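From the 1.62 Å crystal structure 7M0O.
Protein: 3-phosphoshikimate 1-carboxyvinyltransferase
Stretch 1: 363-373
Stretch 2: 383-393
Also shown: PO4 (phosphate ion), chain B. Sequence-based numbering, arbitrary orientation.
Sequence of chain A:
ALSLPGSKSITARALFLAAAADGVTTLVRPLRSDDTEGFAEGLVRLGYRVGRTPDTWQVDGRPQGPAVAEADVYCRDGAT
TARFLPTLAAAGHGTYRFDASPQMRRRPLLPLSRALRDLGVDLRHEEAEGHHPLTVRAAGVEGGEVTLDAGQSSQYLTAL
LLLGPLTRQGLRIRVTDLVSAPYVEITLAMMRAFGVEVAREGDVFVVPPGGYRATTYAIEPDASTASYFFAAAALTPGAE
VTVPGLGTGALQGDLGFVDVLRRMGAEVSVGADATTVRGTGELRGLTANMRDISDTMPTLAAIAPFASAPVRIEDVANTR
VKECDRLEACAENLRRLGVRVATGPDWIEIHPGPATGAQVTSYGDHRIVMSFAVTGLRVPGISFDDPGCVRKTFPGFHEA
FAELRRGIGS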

ATOM      1  N   TYR A 363       9.268   7.202  18.313  1.00 17.44           N
ATOM      2  CA  TYR A 363       9.826   5.857  18.119  1.00 16.80           C
ATOM      3  C   TYR A 363      10.150   5.579  16.647  1.00 16.60           C
ATOM      4  O   TYR A 363      10.221   4.415  16.229  1.00 17.21           O
ATOM      5  CB  TYR A 363       8.900   4.760  18.686  1.00 20.58           C
ATOM      6  CG  TYR A 363       8.796   4.809  20.199  1.00 17.81           C
ATOM      7  CD1 TYR A 363       9.738   4.174  20.997  1.00 25.62           C
ATOM      8  CD2 TYR A 363       7.778   5.516  20.825  1.00 22.03           C
ATOM      9  CE1 TYR A 363       9.660   4.227  22.376  1.00 27.20           C
ATOM     10  CE2 TYR A 363       7.688   5.578  22.210  1.00 22.83           C
ATOM     11  CZ  TYR A 363       8.630   4.928  22.980  1.00 22.46           C
ATOM     12  OH  TYR A 363       8.559   4.992  24.359  1.00 25.95           O
ATOM     13  N   GLY A 364      10.354   6.638  15.857  1.00 18.21           N
ATOM     14  CA  GLY A 364      10.582   6.533  14.428  1.00 16.72           C
ATOM     15  C   GLY A 364       9.375   6.105  13.629  1.00 14.43           C
ATOM     16  O   GLY A 364       9.510   5.782  12.440  1.00 16.32           O
ATOM     17  N   ASP A 365       8.191   6.120  14.244  1.00 11.96           N
ATOM     18  CA  ASP A 365       6.966   5.609  13.634  1.00 17.13           C
ATOM     19  C   ASP A 365       6.201   6.732  12.938  1.00 11.76           C
ATOM     20  O   ASP A 365       5.704   7.659  13.597  1.00 13.35           O
ATOM     21  CB  ASP A 365       6.077   4.949  14.689  1.00 14.71           C
ATOM     22  CG  ASP A 365       4.983   4.098  14.078  1.00 16.66           C
ATOM     23  OD1 ASP A 365       4.353   4.537  13.095  1.00 20.36           O
ATOM     24  OD2 ASP A 365       4.767   2.978  14.581  1.00 19.57           O
ATOM     25  N   HIS A 366       6.094   6.619  11.607  1.00 14.38           N
ATOM     26  CA  HIS A 366       5.400   7.617  10.783  1.00 13.00           C
ATOM     27  C   HIS A 366       3.969   7.883  11.253  1.00 13.73           C
ATOM     28  O   HIS A 366       3.502   9.031  11.225  1.00 11.34           O
ATOM     29  CB  HIS A 366       5.401   7.174   9.318  1.00 14.27           C
ATOM     30  CG  HIS A 366       4.976   5.753   9.094  1.00 14.13           C
ATOM     31  ND1 HIS A 366       5.625   4.669   9.659  1.00 18.64           N
ATOM     32  CD2 HIS A 366       3.972   5.239   8.348  1.00 17.64           C
ATOM     33  CE1 HIS A 366       5.032   3.555   9.269  1.00 16.95           C
ATOM     34  NE2 HIS A 366       4.025   3.873   8.476  1.00 13.69           N
ATOM     35  N   ARG A 367       3.254   6.838  11.684  1.00 11.35           N
ATOM     36  CA  ARG A 367       1.863   7.023  12.097  1.00 13.41           C
ATOM     37  C   ARG A 367       1.736   7.735  13.444  1.00 10.54           C
ATOM     38  O   ARG A 367       0.734   8.405  13.682  1.00 12.69           O
ATOM     39  CB  ARG A 367       1.144   5.678  12.140  1.00 11.00           C
ATOM     40  CG  ARG A 367       1.360   4.863  10.858  1.00 12.74           C
ATOM     41  CD  ARG A 367       0.080   4.229  10.335  1.00 13.60           C
ATOM     42  NE  ARG A 367       0.374   3.593   9.052  1.00 17.01           N
ATOM     43  CZ  ARG A 367       0.193   4.181   7.871  1.00 13.43           C
ATOM     44  NH1 ARG A 367      -0.300   5.417   7.804  1.00 11.56           N
ATOM     45  NH2 ARG A 367       0.521   3.546   6.761  1.00 12.69           N
ATOM     46  N   ILE A 368       2.727   7.625  14.334  1.00 11.59           N
ATOM     47  CA  ILE A 368       2.684   8.420  15.560  1.00 12.52           C
ATOM     48  C   ILE A 368       2.833   9.907  15.234  1.00 10.71           C
ATOM     49  O   ILE A 368       2.113  10.751  15.779  1.00 12.18           O
ATOM     50  CB  ILE A 368       3.751   7.939  16.567  1.00 12.53           C
ATOM     51  CG1 ILE A 368       3.532   6.471  16.940  1.00 13.87           C
ATOM     52  CG2 ILE A 368       3.756   8.826  17.830  1.00 12.72           C
ATOM     53  CD1 ILE A 368       2.159   6.172  17.570  1.00 13.51           C
ATOM     54  N   VAL A 369       3.752  10.258  14.327  1.00 11.42           N
ATOM     55  CA  VAL A 369       3.934  11.663  13.964  1.00 11.25           C
ATOM     56  C   VAL A 369       2.702  12.197  13.240  1.00 13.78           C
ATOM     57  O   VAL A 369       2.187  13.275  13.561  1.00 10.84           O
ATOM     58  CB  VAL A 369       5.207  11.840  13.111  1.00  9.49           C
ATOM     59  CG1 VAL A 369       5.277  13.282  12.562  1.00 12.96           C
ATOM     60  CG2 VAL A 369       6.430  11.545  13.954  1.00 10.91           C
ATOM     61  N   MET A 370       2.209  11.456  12.243  1.00 11.55           N
ATOM     62  CA  MET A 370       1.083  11.971  11.472  1.00 12.38           C
ATOM     63  C   MET A 370      -0.169  12.083  12.335  1.00 10.07           C
ATOM     64  O   MET A 370      -0.944  13.036  12.196  1.00  9.68           O
ATOM     65  CB  MET A 370       0.846  11.093  10.241  1.00 11.65           C
ATOM     66  CG  MET A 370       1.960  11.264   9.199  1.00 10.09           C
ATOM     67  SD  MET A 370       1.690  10.473   7.601  1.00 15.64           S
ATOM     68  CE  MET A 370       1.966   8.768   8.002  1.00 17.57           C
ATOM     69  N   SER A 371      -0.376  11.132  13.246  1.00 10.34           N
ATOM     70  CA  SER A 371      -1.568  11.180  14.092  1.00  7.58           C
ATOM     71  C   SER A 371      -1.558  12.388  15.021  1.00 10.13           C
ATOM     72  O   SER A 371      -2.554  13.112  15.095  1.00 10.96           O
ATOM     73  CB  SER A 371      -1.706   9.892  14.902  1.00  8.63           C
ATOM     74  OG  SER A 371      -1.962   8.797  14.063  1.00 12.50           O
ATOM     75  N   PHE A 372      -0.441  12.630  15.731  1.00 10.60           N
ATOM     76  CA  PHE A 372      -0.418  13.728  16.687  1.00 10.27           C
ATOM     77  C   PHE A 372      -0.260  15.085  16.018  1.00  9.83           C
ATOM     78  O   PHE A 372      -0.536  16.111  16.662  1.00 13.40           O
ATOM     79  CB  PHE A 372       0.673  13.496  17.747  1.00 12.81           C
ATOM     80  CG  PHE A 372       0.287  12.438  18.750  1.00 14.42           C
ATOM     81  CD1 PHE A 372      -0.587  12.736  19.791  1.00 17.35           C
ATOM     82  CD2 PHE A 372       0.733  11.139  18.609  1.00 14.66           C
ATOM     83  CE1 PHE A 372      -0.982  11.760  20.688  1.00 18.38           C
ATOM     84  CE2 PHE A 372       0.341  10.144  19.504  1.00 17.43           C
ATOM     85  CZ  PHE A 372      -0.512  10.455  20.548  1.00 17.62           C
ATOM     86  N   ALA A 373       0.097  15.113  14.733  1.00  8.96           N
ATOM     87  CA  ALA A 373      -0.060  16.347  13.973  1.00  9.67           C
ATOM     88  C   ALA A 373      -1.516  16.800  13.973  1.00 10.93           C
ATOM     89  O   ALA A 373      -1.795  18.002  14.023  1.00 11.92           O
ATOM     90  CB  ALA A 373       0.452  16.159  12.540  1.00 12.40           C
ATOM     91  N   SER A 383       5.354  19.338  19.092  1.00 21.45           N
ATOM     92  CA  SER A 383       6.489  19.097  18.223  1.00 19.92           C
ATOM     93  C   SER A 383       6.801  17.603  18.262  1.00 18.80           C
ATOM     94  O   SER A 383       6.169  16.834  18.991  1.00 16.14           O
ATOM     95  CB  SER A 383       7.696  19.959  18.644  1.00 18.67           C
ATOM     96  OG  SER A 383       8.148  19.640  19.950  1.00 24.04           O
ATOM     97  N   PHE A 384       7.773  17.191  17.457  1.00 21.65           N
ATOM     98  CA  PHE A 384       8.150  15.795  17.321  1.00 18.04           C
ATOM     99  C   PHE A 384       9.653  15.662  17.450  1.00 19.69           C
ATOM    100  O   PHE A 384      10.398  16.521  16.975  1.00 19.31           O
ATOM    101  CB  PHE A 384       7.705  15.244  15.962  1.00 16.89           C
ATOM    102  CG  PHE A 384       6.276  15.566  15.628  1.00 18.11           C
ATOM    103  CD1 PHE A 384       5.240  14.841  16.202  1.00 21.51           C
ATOM    104  CD2 PHE A 384       5.971  16.590  14.757  1.00 19.86           C
ATOM    105  CE1 PHE A 384       3.918  15.143  15.916  1.00 17.13           C
ATOM    106  CE2 PHE A 384       4.655  16.894  14.462  1.00 27.71           C
ATOM    107  CZ  PHE A 384       3.629  16.174  15.048  1.00 19.03           C
ATOM    108  N   ASP A 385      10.094  14.567  18.064  1.00 17.28           N
ATOM    109  CA  ASP A 385      11.532  14.318  18.143  1.00 21.74           C
ATOM    110  C   ASP A 385      12.118  13.891  16.798  1.00 23.90           C
ATOM    111  O   ASP A 385      13.322  14.074  16.571  1.00 21.61           O
ATOM    112  CB  ASP A 385      11.822  13.287  19.236  1.00 17.20           C
ATOM    113  CG  ASP A 385      11.147  11.923  18.991  1.00 23.89           C
ATOM    114  OD1 ASP A 385      10.385  11.748  18.001  1.00 19.02           O
ATOM    115  OD2 ASP A 385      11.390  11.010  19.816  1.00 23.18           O
ATOM    116  N   ASP A 386      11.283  13.388  15.886  1.00 18.39           N
ATOM    117  CA  ASP A 386      11.745  12.821  14.616  1.00 16.12           C
ATOM    118  C   ASP A 386      10.708  13.111  13.528  1.00 17.86           C
ATOM    119  O   ASP A 386       9.968  12.218  13.091  1.00 19.09           O
ATOM    120  CB  ASP A 386      11.993  11.322  14.772  1.00 17.19           C
ATOM    121  CG  ASP A 386      12.621  10.681  13.538  1.00 26.13           C
ATOM    122  OD1 ASP A 386      13.104  11.408  12.644  1.00 32.91           O
ATOM    123  OD2 ASP A 386      12.646   9.427  13.480  1.00 27.74           O
ATOM    124  N   PRO A 387      10.622  14.367  13.065  1.00 21.13           N
ATOM    125  CA  PRO A 387       9.595  14.704  12.057  1.00 16.28           C
ATOM    126  C   PRO A 387       9.834  14.076  10.695  1.00 17.96           C
ATOM    127  O   PRO A 387       8.888  13.970   9.904  1.00 17.51           O
ATOM    128  CB  PRO A 387       9.664  16.239  11.975  1.00 20.78           C
ATOM    129  CG  PRO A 387      11.053  16.575  12.437  1.00 22.35           C
ATOM    130  CD  PRO A 387      11.400  15.550  13.479  1.00 19.80           C
ATOM    131  N   GLY A 388      11.057  13.651  10.386  1.00 16.01           N
ATOM    132  CA  GLY A 388      11.334  13.087   9.092  1.00 14.65           C
ATOM    133  C   GLY A 388      10.844  11.668   8.893  1.00 16.18           C
ATOM    134  O   GLY A 388      10.862  11.180   7.759  1.00 16.02           O
ATOM    135  N   CYS A 389      10.408  10.989   9.955  1.00 18.35           N
ATOM    136  CA  CYS A 389      10.041   9.591   9.750  1.00 18.52           C
ATOM    137  C   CYS A 389       8.760   9.428   8.932  1.00 17.41           C
ATOM    138  O   CYS A 389       8.509   8.328   8.427  1.00 13.79           O
ATOM    139  CB  CYS A 389       9.935   8.870  11.095  1.00 16.05           C
ATOM    140  SG  CYS A 389       8.548   9.330  12.148  1.00 16.86           S
ATOM    141  N   VAL A 390       7.980  10.500   8.744  1.00 16.98           N
ATOM    142  CA  VAL A 390       6.829  10.464   7.843  1.00 13.90           C
ATOM    143  C   VAL A 390       7.231  10.060   6.433  1.00 18.46           C
ATOM    144  O   VAL A 390       6.389   9.590   5.662  1.00 14.54           O
ATOM    145  CB  VAL A 390       6.092  11.822   7.793  1.00 16.37           C
ATOM    146  CG1 VAL A 390       5.583  12.234   9.155  1.00 15.54           C
ATOM    147  CG2 VAL A 390       6.985  12.919   7.174  1.00 15.31           C
ATOM    148  N   ARG A 391       8.514  10.212   6.081  1.00 19.72           N
ATOM    149  CA  ARG A 391       8.960   9.867   4.740  1.00 18.68           C
ATOM    150  C   ARG A 391       8.835   8.377   4.458  1.00 17.95           C
ATOM    151  O   ARG A 391       8.886   7.977   3.290  1.00 18.34           O
ATOM    152  CB  ARG A 391      10.401  10.342   4.544  1.00 18.25           C
ATOM    153  CG  ARG A 391      10.516  11.859   4.633  1.00 24.94           C
ATOM    154  CD  ARG A 391      11.853  12.365   4.133  1.00 27.84           C
ATOM    155  NE  ARG A 391      12.960  11.934   4.967  1.00 29.26           N
ATOM    156  CZ  ARG A 391      14.067  11.381   4.491  1.00 33.20           C
ATOM    157  NH1 ARG A 391      14.203  11.192   3.186  1.00 33.43           N
ATOM    158  NH2 ARG A 391      15.037  11.017   5.317  1.00 35.96           N
ATOM    159  N   LYS A 392       8.673   7.551   5.496  1.00 20.51           N
ATOM    160  CA  LYS A 392       8.441   6.129   5.266  1.00 21.14           C
ATOM    161  C   LYS A 392       7.250   5.883   4.350  1.00 18.81           C
ATOM    162  O   LYS A 392       7.256   4.911   3.589  1.00 20.72           O
ATOM    163  CB  LYS A 392       8.249   5.396   6.591  1.00 16.27           C
ATOM    164  CG  LYS A 392       9.534   5.375   7.444  1.00 19.61           C
ATOM    165  CD  LYS A 392       9.325   4.662   8.764  1.00 25.94           C
ATOM    166  CE  LYS A 392      10.645   4.503   9.513  1.00 24.76           C
ATOM    167  NZ  LYS A 392      10.564   3.429  10.543  1.00 36.04           N
ATOM    168  N   THR A 393       6.220   6.741   4.394  1.00 17.06           N
ATOM    169  CA  THR A 393       5.062   6.562   3.507  1.00 15.45           C
ATOM    170  C   THR A 393       4.598   7.811   2.768  1.00 16.77           C
ATOM    171  O   THR A 393       3.795   7.678   1.841  1.00 16.35           O
ATOM    172  CB  THR A 393       3.842   6.017   4.271  1.00 18.39           C
ATOM    173  OG1 THR A 393       3.448   6.949   5.293  1.00 16.79           O
ATOM    174  CG2 THR A 393       4.123   4.653   4.886  1.00 16.66           C
TER
HETATM  175  P   PO4 B 501       2.372   0.538   8.274  1.00 17.89           P
HETATM  176  O1  PO4 B 501       1.376  -0.377   7.613  1.00 28.05           O
HETATM  177  O2  PO4 B 501       1.707   1.138   9.487  1.00 17.44           O
HETATM  178  O3  PO4 B 501       2.775   1.603   7.283  1.00 24.73           O
HETATM  179  O4  PO4 B 501       3.561  -0.303   8.663  1.00 27.02           O
HETATM  180  O   HOH W   1      11.564   8.298  19.468  1.00 24.20           O
HETATM  181  O   HOH W   2       0.452   6.420   5.179  1.00 16.85           O

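Stretch 1 meets stretch 2 first through water: Y363 N donates to water 1 at 2.8 Å, and the same water donates to D385 OD2 at 2.7 Å, a bridge between the segments. G364 then packs closely. Its CA lies 3.7 Å from D386 OD2, and its positive phi of 70° is a backbone setting that favours glycine. The carbonyl of G364 receives the one direct hydrogen bond across the contact, from K392 NZ to G364 O at 3.2 Å; it is weak.

D365 turns its side chain away and caps the helix instead, D365 OD1 accepting from R367 N at 2.9 Å. H366, the first helical residue, sits where the backbones run closest, its CA 4.3 Å from that of V390. K392 CB lies over one face of its imidazole, while H366 CD2 comes within 3.5 Å of T393 CG2. H366 NE2 donates to PO4 O3 at 2.9 Å and 159°, but H366 ND1 is buried without a polar partner.

The CA-to-CB bond of R367 points away from stretch 2, yet the end of the side chain comes nearer, with R367 NH2 4.2 Å from T393 CG2. R367 NE bonds PO4 O2 at 2.8 Å and 163°, and water 2 links R367 NH1 (2.9 Å) to T393 OG1 (3.0 Å).

V369 points directly at stretch 2 and is the apolar centre. V369 CG1 stands 3.8 Å from the F384 ring centroid, only 5° off the normal, which identifies a CH-pi contact over the face; the same methyl reaches V390 CG1 at 3.6 Å. V369 CG2 touches C389 SG, also at 3.6 Å.

One residue on, M370 CG packs against V390 CG1 at 3.8 Å. F372 CB approaches the edge of the F384 ring, 4.1 Å from F384 CE1, and A373 CB lies 4.0 Å from F384 CZ.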